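Local structure of hydroquinone dioxygenase large subunit (Pseudomonas sp., 4ZXA) at residues 90-95 with 257-262; 82-87 with 99-104. The protein probably catalyses, as the large subunit of a two-subunit metal-dependent dioxygenase with a cupin fold, the ring-opening oxidation of hydroquinone. All blocks are in the same frame, centred on the assembly; numbering follows the deposited sequence.

How the contacts relate
From the N terminus, the segments come in the order 82-87, 90-95, 99-104 and 257-262. Contact 2 closes a short loop: strands 82-84 and 97-102 lie on either side of strand 89-93 in one antiparallel sheet. Contact 1 starts on that middle strand and runs to the loop after strand 251-257, closing a loop of 161 residues. The two contacts therefore cross along the chain. Strand 82-84 also borders strand 251-257, with a backbone hydrogen bond between W82 and G257, so both contacts reach one continuous sheet. Together they tie the N-terminal hairpins to the cupin strands that carry the metal. R92 packs on W82 and joins the two contacts directly.

Contact 1 (90-95 with 257-262); sequences GTRNYY and GNDRVE. With CD (cadmium ion), chain I; H8N (4-hydroxybenzonitrile), chain J.
D259 and Y95 make the main bond of this contact. The hydroxyl OH of Y95 donates to OD2 of D259 at 2.5 Å. It arrives on the syn side, 20° out of the carboxylate plane, and OD2 in turn sits at the ring edge. R92 adds a looser salt bridge to the same oxygen, with NH1 3.5 Å from OD2 of D259. The guanidinium and carboxylate planes stand 81° apart. A water bridges the same pair: it accepts from NH2 of R92 at 3.1 Å and donates to OD2 of D259 at 2.8 Å. NH1 of R92 is also anchored at home, on the carbonyl O of N93 at 2.9 Å. The other carboxylate oxygen faces R260, whose NE lies 3.0 Å from OD1 of D259 in a salt bridge. Two arginines thus share one carboxylate, which probably helps keep it ionised.

D259 sits in the loop of the cupin metal site. H256, N258 and E262 have the spacing of the first cupin motif, with asparagine in the place of its second histidine, and H303 completes the protein ligands. OD1 of N258 binds cadmium at 2.3 Å, and E262 grips it with both carboxylate oxygens. The nitrile of 4-hydroxybenzonitrile also binds the metal. With chi1 at 75°, CG of D259 lies between its backbone N and carbonyl carbon, and the carboxylate is carried toward 90-95.

Contact 2 (82-87 with 99-104); sequences WVNFDH and DLYAGT
The hydroxyl OH of Y101 is the polar centre of this contact, and groups of W82 and N84 close round it. ND2 of N84, as modelled, lies 2.8 Å from OH of Y101, near the plane of the tyrosine ring. The amide is probably turned over in the model. On another side of the oxygen, CD1 of W82 lies 3.5 Å from OH of Y101, which sits at the indole edge. CD1 of W82 also packs on CE1 of Y101 at 3.9 Å. The two ring planes are 59° apart, an oblique pairing. F105 meets both rings edge-to-face.

Strands 82-84 and 99-102 are not neighbours. Strand 89-93 runs between them, their axes come no closer than 9.5 Å, and their directions differ by 44°. Y101 spans the gap over G90, its CZ 3.4 Å from CA of G90. With chi1 at 57°, CG falls between the backbone N and the carbonyl carbon, and the ring reaches across the middle strand. If the N84 amide is reversed, its carbonyl oxygen would face the buried tyrosine hydroxyl, and a hydrogen bond there could link strands 82-84 and 97-102 across the strand between them.

Contact 1 (90-95 with 257-262)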
ATOM      1  N   GLY E  90      14.453  -2.917   3.692  1.00 24.29           N
ATOM      2  CA  GLY E  90      14.729  -4.225   3.137  1.00 21.75           C
ATOM      3  C   GLY E  90      15.952  -4.923   3.702  1.00 25.75           C
ATOM      4  O   GLY E  90      16.732  -4.347   4.463  1.00 29.55           O
ATOM      5  N   THR E  91      16.111  -6.189   3.333  1.00 22.01           N
ATOM      6  CA  THR E  91      17.264  -6.966   3.740  1.00 21.96           C
ATOM      7  C   THR E  91      17.910  -7.629   2.538  1.00 24.56           C
ATOM      8  O   THR E  91      17.263  -7.877   1.522  1.00 28.30           O
ATOM      9  CB  THR E  91      16.894  -8.023   4.779  1.00 18.58           C
ATOM     10  OG1 THR E  91      15.768  -8.763   4.327  1.00 18.68           O
ATOM     11  CG2 THR E  91      16.526  -7.363   6.083  1.00 22.80           C
ATOM     12  N   ARG E  92      19.200  -7.895   2.646  1.00 26.15           N
ATOM     13  CA  ARG E  92      19.913  -8.572   1.585  1.00 25.22           C
ATOM     14  C   ARG E  92      20.559  -9.718   2.301  1.00 23.82           C
ATOM     15  O   ARG E  92      21.290  -9.505   3.255  1.00 27.27           O
ATOM     16  CB  ARG E  92      20.976  -7.653   0.984  1.00 27.51           C
ATOM     17  CG  ARG E  92      21.296  -7.920  -0.482  1.00 31.90           C
ATOM     18  CD  ARG E  92      21.896  -9.315  -0.728  1.00 28.23           C
ATOM     19  NE  ARG E  92      22.493  -9.392  -2.065  1.00 30.30           N
ATOM     20  CZ  ARG E  92      23.005 -10.494  -2.612  1.00 28.55           C
ATOM     21  NH1 ARG E  92      22.984 -11.643  -1.954  1.00 25.62           N
ATOM     22  NH2 ARG E  92      23.534 -10.443  -3.825  1.00 24.88           N
ATOM     23  N   ASN E  93      20.247 -10.939   1.894  1.00 27.70           N
ATOM     24  CA  ASN E  93      20.850 -12.081   2.551  1.00 29.89           C
ATOM     25  C   ASN E  93      22.235 -12.293   1.963  1.00 33.44           C
ATOM     26  O   ASN E  93      22.380 -12.407   0.737  1.00 32.79           O
ATOM     27  CB  ASN E  93      19.997 -13.341   2.392  1.00 26.23           C
ATOM     28  CG  ASN E  93      20.345 -14.414   3.421  1.00 28.91           C
ATOM     29  OD1 ASN E  93      21.334 -14.292   4.141  1.00 28.88           O
ATOM     30  ND2 ASN E  93      19.526 -15.468   3.494  1.00 24.71           N
ATOM     31  N   TYR E  94      23.215 -12.353   2.854  1.00 25.59           N
ATOM     32  CA  TYR E  94      24.590 -12.641   2.503  1.00 36.06           C
ATOM     33  C   TYR E  94      25.007 -14.020   3.013  1.00 32.81           C
ATOM     34  O   TYR E  94      26.188 -14.328   3.103  1.00 37.24           O
ATOM     35  CB  TYR E  94      25.528 -11.514   2.933  1.00 28.09           C
ATOM     36  CG  TYR E  94      25.427 -10.336   1.998  1.00 27.56           C
ATOM     37  CD1 TYR E  94      25.748 -10.468   0.660  1.00 25.37           C
ATOM     38  CD2 TYR E  94      24.970  -9.105   2.441  1.00 26.85           C
ATOM     39  CE1 TYR E  94      25.643  -9.408  -0.205  1.00 25.77           C
ATOM     40  CE2 TYR E  94      24.861  -8.038   1.579  1.00 25.24           C
ATOM     41  CZ  TYR E  94      25.200  -8.197   0.257  1.00 29.32           C
ATOM     42  OH  TYR E  94      25.097  -7.143  -0.613  1.00 35.77           O
ATOM     43  N   TYR E  95      24.011 -14.853   3.303  1.00 31.00           N
ATOM     44  CA  TYR E  95      24.251 -16.242   3.691  1.00 36.73           C
ATOM     45  C   TYR E  95      25.170 -16.529   4.886  1.00 39.82           C
ATOM     46  O   TYR E  95      26.127 -17.286   4.778  1.00 33.78           O
ATOM     47  CB  TYR E  95      24.651 -17.027   2.447  1.00 33.85           C
ATOM     48  CG  TYR E  95      23.874 -16.544   1.247  1.00 34.83           C
ATOM     49  CD1 TYR E  95      22.487 -16.585   1.241  1.00 29.64           C
ATOM     50  CD2 TYR E  95      24.515 -16.009   0.146  1.00 29.86           C
ATOM     51  CE1 TYR E  95      21.767 -16.132   0.165  1.00 29.43           C
ATOM     52  CE2 TYR E  95      23.801 -15.552  -0.936  1.00 30.01           C
ATOM     53  CZ  TYR E  95      22.427 -15.618  -0.921  1.00 32.25           C
ATOM     54  OH  TYR E  95      21.708 -15.167  -1.997  1.00 31.52           O
ATOM     55  N   GLY E 257      14.202  -8.570  -5.116  1.00 17.21           N
ATOM     56  CA  GLY E 257      15.312  -8.334  -6.030  1.00 21.89           C
ATOM     57  C   GLY E 257      16.151  -9.597  -6.152  1.00 24.10           C
ATOM     58  O   GLY E 257      16.715 -10.067  -5.161  1.00 21.20           O
ATOM     59  N   ASN E 258      16.212 -10.158  -7.358  1.00 23.71           N
ATOM     60  CA  ASN E 258      16.835 -11.465  -7.588  1.00 24.02           C
ATOM     61  C   ASN E 258      18.375 -11.488  -7.515  1.00 25.54           C
ATOM     62  O   ASN E 258      19.020 -10.469  -7.727  1.00 22.61           O
ATOM     63  CB  ASN E 258      16.381 -12.006  -8.948  1.00 22.83           C
ATOM     64  CG  ASN E 258      15.001 -12.658  -8.904  1.00 26.69           C
ATOM     65  OD1 ASN E 258      14.225 -12.457  -7.967  1.00 25.44           O
ATOM     66  ND2 ASN E 258      14.695 -13.449  -9.928  1.00 21.32           N
ATOM     67  N   ASP E 259      18.965 -12.649  -7.229  1.00 22.99           N
ATOM     68  CA  ASP E 259      20.411 -12.818  -7.418  1.00 22.87           C
ATOM     69  C   ASP E 259      20.775 -14.158  -8.070  1.00 25.41           C
ATOM     70  O   ASP E 259      21.942 -14.566  -8.087  1.00 22.71           O
ATOM     71  CB  ASP E 259      21.156 -12.665  -6.090  1.00 24.55           C
ATOM     72  CG  ASP E 259      20.995 -13.871  -5.192  1.00 25.84           C
ATOM     73  OD1 ASP E 259      20.045 -14.654  -5.399  1.00 26.07           O
ATOM     74  OD2 ASP E 259      21.822 -14.033  -4.274  1.00 29.98           O
ATOM     75  N   ARG E 260      19.753 -14.844  -8.572  1.00 26.87           N
ATOM     76  CA  ARG E 260      19.902 -16.063  -9.353  1.00 23.99           C
ATOM     77  C   ARG E 260      18.680 -16.113 -10.252  1.00 25.87           C
ATOM     78  O   ARG E 260      17.729 -15.393 -10.013  1.00 29.86           O
ATOM     79  CB  ARG E 260      19.930 -17.287  -8.442  1.00 19.10           C
ATOM     80  CG  ARG E 260      18.744 -17.390  -7.494  1.00 24.85           C
ATOM     81  CD  ARG E 260      19.063 -18.269  -6.283  1.00 19.81           C
ATOM     82  NE  ARG E 260      20.146 -17.661  -5.517  1.00 29.77           N
ATOM     83  CZ  ARG E 260      20.961 -18.311  -4.691  1.00 30.71           C
ATOM     84  NH1 ARG E 260      20.812 -19.618  -4.500  1.00 24.24           N
ATOM     85  NH2 ARG E 260      21.925 -17.645  -4.048  1.00 26.68           N
ATOM     86  N   VAL E 261      18.697 -16.940 -11.286  1.00 22.19           N
ATOM     87  CA  VAL E 261      17.517 -17.124 -12.111  1.00 21.45           C
ATOM     88  C   VAL E 261      16.499 -17.949 -11.309  1.00 26.99           C
ATOM     89  O   VAL E 261      16.877 -18.906 -10.623  1.00 25.05           O
ATOM     90  CB  VAL E 261      17.874 -17.863 -13.424  1.00 19.89           C
ATOM     91  CG1 VAL E 261      16.611 -18.302 -14.159  1.00 23.08           C
ATOM     92  CG2 VAL E 261      18.735 -16.991 -14.327  1.00 19.16           C
ATOM     93  N   GLU E 262      15.223 -17.573 -11.380  1.00 20.93           N
ATOM     94  CA  GLU E 262      14.151 -18.363 -10.777  1.00 23.27           C
ATOM     95  C   GLU E 262      13.239 -18.908 -11.858  1.00 26.04           C
ATOM     96  O   GLU E 262      13.099 -18.278 -12.913  1.00 26.15           O
ATOM     97  CB  GLU E 262      13.307 -17.509  -9.845  1.00 18.26           C
ATOM     98  CG  GLU E 262      14.034 -17.022  -8.633  1.00 24.08           C
ATOM     99  CD  GLU E 262      13.349 -15.837  -7.991  1.00 26.47           C
ATOM    100  OE1 GLU E 262      12.528 -15.189  -8.683  1.00 27.67           O
ATOM    101  OE2 GLU E 262      13.623 -15.563  -6.804  1.00 21.91           O
TER
HETATM  102 CD    CD I 401      12.332 -13.456  -7.029  1.00 28.17          CD
HETATM  103  NAA H8N J 402      10.676 -14.336  -5.633  1.00 25.61           N
HETATM  104  CAC H8N J 402       9.782 -14.883  -5.176  1.00 26.08           C
HETATM  105  CAI H8N J 402       8.602 -15.609  -4.620  1.00 22.33           C
HETATM  106  CAF H8N J 402       7.618 -16.039  -5.502  1.00 26.14           C
HETATM  107  CAD H8N J 402       6.501 -16.717  -5.022  1.00 25.04           C
HETATM  108  CAH H8N J 402       6.410 -16.942  -3.658  1.00 21.20           C
HETATM  109  OAB H8N J 402       5.310 -17.596  -3.172  1.00 24.40           O
HETATM  110  CAE H8N J 402       7.393 -16.512  -2.773  1.00 23.16           C
HETATM  111  CAG H8N J 402       8.503 -15.841  -3.261  1.00 22.78           C
HETATM  112  O   HOH W   1      24.460 -13.283  -4.636  1.00 23.24           O

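Contact 2 (82-87 with 99-104)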
ATOM      1  N   TRP E  82      17.545  -9.523  -2.483  1.00 22.63           N
ATOM      2  CA  TRP E  82      16.969  -8.418  -1.726  1.00 24.01           C
ATOM      3  C   TRP E  82      15.480  -8.624  -1.465  1.00 23.93           C
ATOM      4  O   TRP E  82      14.681  -8.710  -2.402  1.00 25.33           O
ATOM      5  CB  TRP E  82      17.149  -7.094  -2.466  1.00 20.73           C
ATOM      6  CG  TRP E  82      18.561  -6.649  -2.677  1.00 27.18           C
ATOM      7  CD1 TRP E  82      19.188  -5.589  -2.080  1.00 28.44           C
ATOM      8  CD2 TRP E  82      19.522  -7.221  -3.580  1.00 28.41           C
ATOM      9  NE1 TRP E  82      20.481  -5.478  -2.542  1.00 29.05           N
ATOM     10  CE2 TRP E  82      20.707  -6.469  -3.466  1.00 32.44           C
ATOM     11  CE3 TRP E  82      19.492  -8.303  -4.466  1.00 25.29           C
ATOM     12  CZ2 TRP E  82      21.861  -6.766  -4.210  1.00 29.36           C
ATOM     13  CZ3 TRP E  82      20.642  -8.597  -5.199  1.00 26.51           C
ATOM     14  CH2 TRP E  82      21.804  -7.829  -5.068  1.00 22.58           C
ATOM     15  N   VAL E  83      15.110  -8.687  -0.190  1.00 20.38           N
ATOM     16  CA  VAL E  83      13.716  -8.769   0.205  1.00 18.29           C
ATOM     17  C   VAL E  83      13.257  -7.377   0.675  1.00 25.38           C
ATOM     18  O   VAL E  83      13.671  -6.896   1.730  1.00 21.19           O
ATOM     19  CB  VAL E  83      13.557  -9.785   1.329  1.00 20.60           C
ATOM     20  CG1 VAL E  83      12.108  -9.857   1.785  1.00 17.05           C
ATOM     21  CG2 VAL E  83      14.088 -11.165   0.890  1.00 19.02           C
ATOM     22  N   ASN E  84      12.424  -6.720  -0.125  1.00 20.41           N
ATOM     23  CA  ASN E  84      12.021  -5.362   0.180  1.00 19.73           C
ATOM     24  C   ASN E  84      10.636  -5.305   0.799  1.00 26.28           C
ATOM     25  O   ASN E  84       9.662  -5.828   0.225  1.00 21.75           O
ATOM     26  CB  ASN E  84      12.071  -4.490  -1.062  1.00 20.80           C
ATOM     27  CG  ASN E  84      13.464  -4.396  -1.649  1.00 23.90           C
ATOM     28  OD1 ASN E  84      13.801  -5.114  -2.592  1.00 26.84           O
ATOM     29  ND2 ASN E  84      14.272  -3.504  -1.109  1.00 18.92           N
ATOM     30  N   PHE E  85      10.569  -4.689   1.985  1.00 22.17           N
ATOM     31  CA  PHE E  85       9.328  -4.535   2.726  1.00 20.34           C
ATOM     32  C   PHE E  85       8.527  -3.501   1.988  1.00 20.29           C
ATOM     33  O   PHE E  85       7.312  -3.560   1.926  1.00 18.19           O
ATOM     34  CB  PHE E  85       9.615  -4.015   4.127  1.00 23.27           C
ATOM     35  CG  PHE E  85      10.070  -5.066   5.085  1.00 23.78           C
ATOM     36  CD1 PHE E  85      10.908  -6.086   4.673  1.00 21.07           C
ATOM     37  CD2 PHE E  85       9.669  -5.018   6.414  1.00 23.97           C
ATOM     38  CE1 PHE E  85      11.345  -7.062   5.573  1.00 24.30           C
ATOM     39  CE2 PHE E  85      10.084  -5.979   7.320  1.00 25.21           C
ATOM     40  CZ  PHE E  85      10.936  -7.011   6.900  1.00 26.84           C
ATOM     41  N   ASP E  86       9.246  -2.527   1.452  1.00 25.33           N
ATOM     42  CA  ASP E  86       8.672  -1.468   0.645  1.00 21.67           C
ATOM     43  C   ASP E  86       9.852  -0.741   0.019  1.00 23.51           C
ATOM     44  O   ASP E  86      10.979  -1.212   0.103  1.00 23.99           O
ATOM     45  CB  ASP E  86       7.745  -0.541   1.457  1.00 18.67           C
ATOM     46  CG  ASP E  86       8.498   0.408   2.397  1.00 27.80           C
ATOM     47  OD1 ASP E  86       9.756   0.446   2.389  1.00 27.87           O
ATOM     48  OD2 ASP E  86       7.817   1.145   3.142  1.00 25.68           O
ATOM     49  N   HIS E  87       9.613   0.397  -0.616  0.63 24.66           N
ATOM     50  CA  HIS E  87      10.670   1.038  -1.389  0.63 24.70           C
ATOM     51  C   HIS E  87      11.749   1.714  -0.541  0.63 25.58           C
ATOM     52  O   HIS E  87      12.663   2.343  -1.076  0.63 25.64           O
ATOM     53  CB  HIS E  87      10.078   2.005  -2.416  0.63 24.35           C
ATOM     54  CG  HIS E  87       9.300   1.320  -3.495  0.63 22.50           C
ATOM     55  ND1 HIS E  87       7.959   1.031  -3.376  0.63 22.54           N
ATOM     56  CD2 HIS E  87       9.685   0.848  -4.703  0.63 23.28           C
ATOM     57  CE1 HIS E  87       7.547   0.416  -4.471  0.63 23.93           C
ATOM     58  NE2 HIS E  87       8.574   0.296  -5.292  0.63 26.87           N
ATOM     59  N   ASP E  99      22.361  -7.898   5.628  1.00 26.63           N
ATOM     60  CA  ASP E  99      22.257  -6.444   5.658  1.00 25.19           C
ATOM     61  C   ASP E  99      20.823  -6.013   5.948  1.00 24.80           C
ATOM     62  O   ASP E  99      19.893  -6.486   5.312  1.00 23.91           O
ATOM     63  CB  ASP E  99      22.680  -5.846   4.316  1.00 26.88           C
ATOM     64  CG  ASP E  99      24.173  -5.621   4.219  1.00 30.52           C
ATOM     65  OD1 ASP E  99      24.891  -6.047   5.143  1.00 34.89           O
ATOM     66  OD2 ASP E  99      24.637  -5.032   3.215  1.00 31.04           O
ATOM     67  N   LEU E 100      20.644  -5.110   6.912  1.00 28.98           N
ATOM     68  CA  LEU E 100      19.386  -4.371   7.032  1.00 22.60           C
ATOM     69  C   LEU E 100      19.639  -2.971   6.516  1.00 21.34           C
ATOM     70  O   LEU E 100      20.565  -2.303   6.973  1.00 26.59           O
ATOM     71  CB  LEU E 100      18.894  -4.307   8.473  1.00 19.27           C
ATOM     72  CG  LEU E 100      17.596  -3.529   8.673  1.00 21.51           C
ATOM     73  CD1 LEU E 100      16.479  -4.057   7.775  1.00 23.94           C
ATOM     74  CD2 LEU E 100      17.164  -3.616  10.118  1.00 28.00           C
ATOM     75  N   TYR E 101      18.824  -2.532   5.562  1.00 20.99           N
ATOM     76  CA  TYR E 101      19.004  -1.222   4.949  1.00 23.87           C
ATOM     77  C   TYR E 101      17.731  -0.387   4.893  1.00 24.94           C
ATOM     78  O   TYR E 101      16.620  -0.915   4.879  1.00 26.51           O
ATOM     79  CB  TYR E 101      19.576  -1.359   3.541  1.00 28.50           C
ATOM     80  CG  TYR E 101      18.744  -2.231   2.611  1.00 24.68           C
ATOM     81  CD1 TYR E 101      19.064  -3.570   2.419  1.00 22.24           C
ATOM     82  CD2 TYR E 101      17.661  -1.710   1.912  1.00 26.39           C
ATOM     83  CE1 TYR E 101      18.337  -4.366   1.567  1.00 23.36           C
ATOM     84  CE2 TYR E 101      16.914  -2.508   1.050  1.00 24.50           C
ATOM     85  CZ  TYR E 101      17.261  -3.834   0.890  1.00 24.40           C
ATOM     86  OH  TYR E 101      16.538  -4.643   0.054  1.00 27.33           O
ATOM     87  N   ALA E 102      17.915   0.930   4.852  1.00 29.62           N
ATOM     88  CA  ALA E 102      16.817   1.881   4.716  1.00 29.51           C
ATOM     89  C   ALA E 102      17.187   2.877   3.643  1.00 28.71           C
ATOM     90  O   ALA E 102      18.035   3.737   3.869  1.00 34.22           O
ATOM     91  CB  ALA E 102      16.550   2.612   6.039  1.00 24.07           C
ATOM     92  N   GLY E 103      16.552   2.762   2.480  1.00 27.50           N
ATOM     93  CA  GLY E 103      16.758   3.698   1.392  1.00 26.06           C
ATOM     94  C   GLY E 103      18.015   3.421   0.588  1.00 29.52           C
ATOM     95  O   GLY E 103      18.294   4.070  -0.411  1.00 33.39           O
ATOM     96  N   THR E 104      18.791   2.446   1.019  1.00 31.57           N
ATOM     97  CA  THR E 104      20.077   2.228   0.385  1.00 34.74           C
ATOM     98  C   THR E 104      19.914   1.859  -1.081  1.00 32.66           C
ATOM     99  O   THR E 104      20.718   2.245  -1.925  1.00 37.65           O
ATOM    100  CB  THR E 104      20.875   1.155   1.120  1.00 31.60           C
ATOM    101  OG1 THR E 104      21.226   1.654   2.410  1.00 27.18           O
ATOM    102  CG2 THR E 104      22.144   0.797   0.338  1.00 34.50           C
TER